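Local coordinates for protein serine racemase (Enterococcus faecalis, PDB 4ECL) that belongs to the alanine racemase family, pairing a TIM-barrel domain with a beta-rich C-terminal domain, at residues 295-307 / 332-344. Sequence-based numbering, arbitrary orientation.
Sequences GNSYVLIGGRQAP and IATLIGKDGKEEI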
loop_
_atom_site.group_PDB
_atom_site.type_symbol
_atom_site.label_atom_id
_atom_site.label_comp_id
_atom_site.label_asym_id
_atom_site.label_seq_id
_atom_site.Cartn_x
_atom_site.Cartn_y
_atom_site.Cartn_z
ATOM N N GLY A 295 11.480 -14.588 10.038
ATOM C CA GLY A 295 12.341 -14.129 11.114
ATOM C C GLY A 295 12.939 -12.748 10.885
ATOM O O GLY A 295 13.705 -12.239 11.714
ATOM N N ASN A 296 12.584 -12.128 9.767
ATOM C CA ASN A 296 13.064 -10.780 9.483
ATOM C C ASN A 296 12.375 -9.706 10.323
ATOM O O ASN A 296 12.687 -8.517 10.214
ATOM C CB ASN A 296 12.995 -10.478 7.989
ATOM C CG ASN A 296 14.120 -11.135 7.234
ATOM O OD1 ASN A 296 15.258 -11.147 7.702
ATOM N ND2 ASN A 296 13.811 -11.711 6.077
ATOM N N SER A 297 11.444 -10.147 11.163
ATOM C CA SER A 297 10.910 -9.331 12.242
ATOM C C SER A 297 10.232 -10.240 13.272
ATOM O O SER A 297 10.101 -11.453 13.072
ATOM C CB SER A 297 9.928 -8.273 11.721
ATOM O OG SER A 297 9.890 -7.137 12.592
ATOM N N TYR A 298 9.815 -9.646 14.379
ATOM C CA TYR A 298 9.064 -10.360 15.392
ATOM C C TYR A 298 7.885 -9.481 15.774
ATOM O O TYR A 298 7.828 -8.317 15.398
ATOM C CB TYR A 298 9.945 -10.640 16.614
ATOM C CG TYR A 298 10.596 -9.400 17.202
ATOM C CD1 TYR A 298 9.908 -8.593 18.097
ATOM C CD2 TYR A 298 11.896 -9.037 16.857
ATOM C CE1 TYR A 298 10.493 -7.459 18.637
ATOM C CE2 TYR A 298 12.489 -7.900 17.391
ATOM C CZ TYR A 298 11.780 -7.118 18.279
ATOM O OH TYR A 298 12.347 -5.987 18.821
ATOM N N VAL A 299 6.935 -10.020 16.517
ATOM C CA VAL A 299 5.901 -9.156 17.053
ATOM C C VAL A 299 5.941 -9.229 18.571
ATOM O O VAL A 299 6.638 -10.071 19.138
ATOM C CB VAL A 299 4.517 -9.539 16.529
ATOM C CG1 VAL A 299 4.491 -9.459 14.998
ATOM C CG2 VAL A 299 4.140 -10.941 16.990
ATOM N N LEU A 300 5.210 -8.341 19.232
ATOM C CA LEU A 300 5.128 -8.395 20.683
ATOM C C LEU A 300 3.781 -8.969 21.114
ATOM O O LEU A 300 2.716 -8.473 20.728
ATOM C CB LEU A 300 5.367 -7.021 21.315
ATOM C CG LEU A 300 6.718 -6.355 21.006
ATOM C CD1 LEU A 300 6.835 -4.988 21.693
ATOM C CD2 LEU A 300 7.896 -7.247 21.385
ATOM N N ILE A 301 3.843 -10.036 21.893
ATOM C CA ILE A 301 2.648 -10.627 22.479
ATOM C C ILE A 301 2.924 -10.878 23.955
ATOM O O ILE A 301 3.940 -11.484 24.307
ATOM C CB ILE A 301 2.237 -11.941 21.793
ATOM C CG1 ILE A 301 1.825 -11.682 20.341
ATOM C CG2 ILE A 301 1.079 -12.577 22.552
ATOM C CD1 ILE A 301 1.578 -12.946 19.522
ATOM N N GLY A 302 2.024 -10.396 24.808
ATOM C CA GLY A 302 2.203 -10.498 26.247
ATOM C C GLY A 302 3.548 -9.952 26.692
ATOM O O GLY A 302 4.179 -10.487 27.608
ATOM N N GLY A 303 4.000 -8.899 26.019
ATOM C CA GLY A 303 5.265 -8.274 26.342
ATOM C C GLY A 303 6.493 -9.049 25.899
ATOM O O GLY A 303 7.610 -8.717 26.281
ATOM N N ARG A 304 6.301 -10.080 25.091
ATOM C CA ARG A 304 7.423 -10.913 24.672
ATOM C C ARG A 304 7.560 -10.947 23.148
ATOM O O ARG A 304 6.600 -10.683 22.413
ATOM C CB ARG A 304 7.251 -12.332 25.217
ATOM C CG ARG A 304 6.788 -12.393 26.671
ATOM C CD ARG A 304 7.883 -11.952 27.624
ATOM N NE ARG A 304 9.057 -12.820 27.552
ATOM C CZ ARG A 304 10.141 -12.676 28.312
ATOM N NH1 ARG A 304 10.203 -11.697 29.209
ATOM N NH2 ARG A 304 11.166 -13.513 28.183
ATOM N N GLN A 305 8.758 -11.264 22.670
ATOM C CA GLN A 305 8.993 -11.281 21.231
ATOM C C GLN A 305 8.573 -12.607 20.610
ATOM O O GLN A 305 8.961 -13.676 21.085
ATOM C CB GLN A 305 10.460 -11.004 20.927
ATOM C CG GLN A 305 10.942 -9.683 21.463
ATOM C CD GLN A 305 12.377 -9.416 21.087
ATOM O OE1 GLN A 305 12.998 -10.214 20.382
ATOM N NE2 GLN A 305 12.917 -8.290 21.554
ATOM N N ALA A 306 7.769 -12.525 19.552
ATOM C CA ALA A 306 7.320 -13.710 18.826
ATOM C C ALA A 306 7.771 -13.577 17.384
ATOM O O ALA A 306 7.204 -12.779 16.631
ATOM C CB ALA A 306 5.810 -13.836 18.899
ATOM N N PRO A 307 8.810 -14.332 17.000
ATOM C CA PRO A 307 9.372 -14.212 15.650
ATOM C C PRO A 307 8.364 -14.647 14.590
ATOM O O PRO A 307 7.607 -15.594 14.796
ATOM C CB PRO A 307 10.559 -15.181 15.669
ATOM C CG PRO A 307 10.860 -15.410 17.115
ATOM C CD PRO A 307 9.560 -15.283 17.834
ATOM N N ILE A 332 -3.735 -9.567 21.701
ATOM C CA ILE A 332 -3.258 -8.483 20.877
ATOM C C ILE A 332 -1.773 -8.640 20.595
ATOM O O ILE A 332 -0.959 -8.700 21.510
ATOM C CB ILE A 332 -3.525 -7.137 21.550
ATOM C CG1 ILE A 332 -5.032 -6.899 21.629
ATOM C CG2 ILE A 332 -2.867 -6.002 20.761
ATOM C CD1 ILE A 332 -5.423 -5.823 22.609
ATOM N N ALA A 333 -1.434 -8.713 19.313
ATOM C CA ALA A 333 -0.047 -8.656 18.884
ATOM C C ALA A 333 0.291 -7.223 18.450
ATOM O O ALA A 333 -0.464 -6.594 17.709
ATOM C CB ALA A 333 0.192 -9.621 17.726
ATOM N N THR A 334 1.436 -6.729 18.904
ATOM C CA THR A 334 1.906 -5.397 18.550
ATOM C C THR A 334 3.008 -5.538 17.503
ATOM O O THR A 334 4.081 -6.071 17.794
ATOM C CB THR A 334 2.417 -4.674 19.813
ATOM O OG1 THR A 334 1.308 -4.447 20.688
ATOM C CG2 THR A 334 3.054 -3.338 19.474
ATOM N N LEU A 335 2.729 -5.112 16.275
ATOM C CA LEU A 335 3.706 -5.229 15.197
ATOM C C LEU A 335 4.561 -3.971 15.111
ATOM O O LEU A 335 5.709 -4.001 14.653
ATOM C CB LEU A 335 3.011 -5.491 13.852
ATOM C CG LEU A 335 2.223 -6.798 13.744
ATOM C CD1 LEU A 335 0.802 -6.656 14.311
ATOM C CD2 LEU A 335 2.184 -7.301 12.304
ATOM N N ILE A 336 3.977 -2.861 15.539
ATOM C CA ILE A 336 4.697 -1.605 15.679
ATOM C C ILE A 336 4.141 -0.976 16.932
ATOM O O ILE A 336 2.921 -0.835 17.052
ATOM C CB ILE A 336 4.431 -0.636 14.501
ATOM C CG1 ILE A 336 5.027 -1.167 13.196
ATOM C CG2 ILE A 336 5.019 0.747 14.808
ATOM C CD1 ILE A 336 4.684 -0.317 11.978
ATOM N N GLY A 337 5.016 -0.614 17.871
ATOM C CA GLY A 337 4.573 -0.022 19.120
ATOM C C GLY A 337 5.146 -0.659 20.380
ATOM O O GLY A 337 6.136 -1.394 20.325
ATOM N N LYS A 338 4.519 -0.370 21.520
ATOM C CA LYS A 338 5.004 -0.832 22.829
ATOM C C LYS A 338 4.090 -1.874 23.445
ATOM O O LYS A 338 2.868 -1.825 23.283
ATOM C CB LYS A 338 5.108 0.325 23.830
ATOM C CG LYS A 338 6.040 1.445 23.459
ATOM C CD LYS A 338 6.072 2.491 24.579
ATOM C CE LYS A 338 6.608 3.851 24.099
ATOM N NZ LYS A 338 5.687 4.533 23.135
ATOM N N ASP A 339 4.698 -2.799 24.180
ATOM C CA ASP A 339 3.970 -3.817 24.912
ATOM C C ASP A 339 4.854 -4.273 26.057
ATOM O O ASP A 339 5.986 -4.713 25.839
ATOM C CB ASP A 339 3.628 -4.989 23.998
ATOM C CG ASP A 339 2.757 -6.031 24.679
ATOM O OD1 ASP A 339 2.160 -5.722 25.737
ATOM O OD2 ASP A 339 2.663 -7.159 24.142
ATOM N N GLY A 340 4.336 -4.162 27.277
ATOM C CA GLY A 340 5.122 -4.444 28.465
ATOM C C GLY A 340 6.294 -3.484 28.519
ATOM O O GLY A 340 6.117 -2.277 28.391
ATOM N N LYS A 341 7.499 -4.021 28.686
ATOM C CA LYS A 341 8.703 -3.191 28.723
ATOM C C LYS A 341 9.439 -3.304 27.395
ATOM O O LYS A 341 10.596 -2.906 27.278
ATOM C CB LYS A 341 9.624 -3.632 29.861
ATOM C CG LYS A 341 8.920 -3.863 31.196
ATOM C CD LYS A 341 8.416 -2.565 31.793
ATOM C CE LYS A 341 8.295 -2.687 33.305
ATOM N NZ LYS A 341 8.092 -1.360 33.959
ATOM N N GLU A 342 8.755 -3.870 26.407
ATOM C CA GLU A 342 9.312 -4.076 25.071
ATOM C C GLU A 342 8.793 -3.031 24.073
ATOM O O GLU A 342 7.678 -2.533 24.213
ATOM C CB GLU A 342 8.956 -5.489 24.583
ATOM C CG GLU A 342 9.860 -6.593 25.111
ATOM C CD GLU A 342 11.220 -6.638 24.422
ATOM O OE1 GLU A 342 11.394 -5.975 23.372
ATOM O OE2 GLU A 342 12.117 -7.342 24.934
ATOM N N GLU A 343 9.600 -2.700 23.069
ATOM C CA GLU A 343 9.152 -1.799 21.994
ATOM C C GLU A 343 9.760 -2.148 20.641
ATOM O O GLU A 343 10.959 -2.390 20.523
ATOM C CB GLU A 343 9.449 -0.325 22.318
ATOM C CG GLU A 343 8.936 0.633 21.239
ATOM C CD GLU A 343 9.083 2.103 21.616
ATOM O OE1 GLU A 343 9.864 2.429 22.541
ATOM O OE2 GLU A 343 8.401 2.935 20.989
ATOM N N ILE A 344 8.916 -2.180 19.619
ATOM C CA ILE A 344 9.372 -2.378 18.254
ATOM C C ILE A 344 8.966 -1.128 17.474
ATOM O O ILE A 344 7.795 -0.941 17.137
ATOM C CB ILE A 344 8.781 -3.690 17.661
ATOM C CG1 ILE A 344 9.142 -3.852 16.189
ATOM C CG2 ILE A 344 7.278 -3.770 17.870
ATOM C CD1 ILE A 344 10.558 -4.336 15.961
HETATM O O HOH W 1 7.348 -6.265 13.373
HETATM O O HOH W 2 0.808 -6.725 22.086
HETATM O O HOH W 3 -0.431 -9.338 24.243
HETATM O O HOH W 4 7.423 -7.068 29.054
#
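Leu300 pairs through its backbone with Thr334 of strand 332-334 and sends its side chain under the hairpin 338-344, against Glu342 and Ile344. With CG beside the backbone N (chi1 -59°) and the chain extended to CD1 (chi2 180°), CD1 reaches to 3.6 Å from Glu342 CB and 4.0 Å from Ile344 CG2, while Leu300 CB rests on those of Thr334 and Asp339. Leu300 and Thr334 form an antiparallel hydrogen-bonded pair, Leu300 N to Thr334 O 2.9 Å and Thr334 N to Leu300 O 2.8 Å. Asp339, its CG anti to the backbone N (chi1 -175°), carries its carboxylate to the turn at Ile301-Arg304, where Gly303 N hydrogen-bonds Asp339 OD2 from above the carboxylate plane at 2.9 Å. Ile344 CD1 approaches Tyr298 CZ at 3.8 Å; Gln305 CD lies over one face of that ring, offset toward its rim, and Gln305 NE2 gives a weak hydrogen bond to Glu342 OE1. Ile301 CG1 touches Ala333 CB at 3.7 Å, and Val299 CG1 lies against Leu335 CG. Farther out, Thr334 OG1 is hydrogen-bonded to Lys248 NZ. Strand 332-334 extends the sheet of the type I' hairpin, and after a corner at 335-337 the type II' hairpin folds over Leu300, in the beta-rich C-terminal domain of the alanine racemase fold.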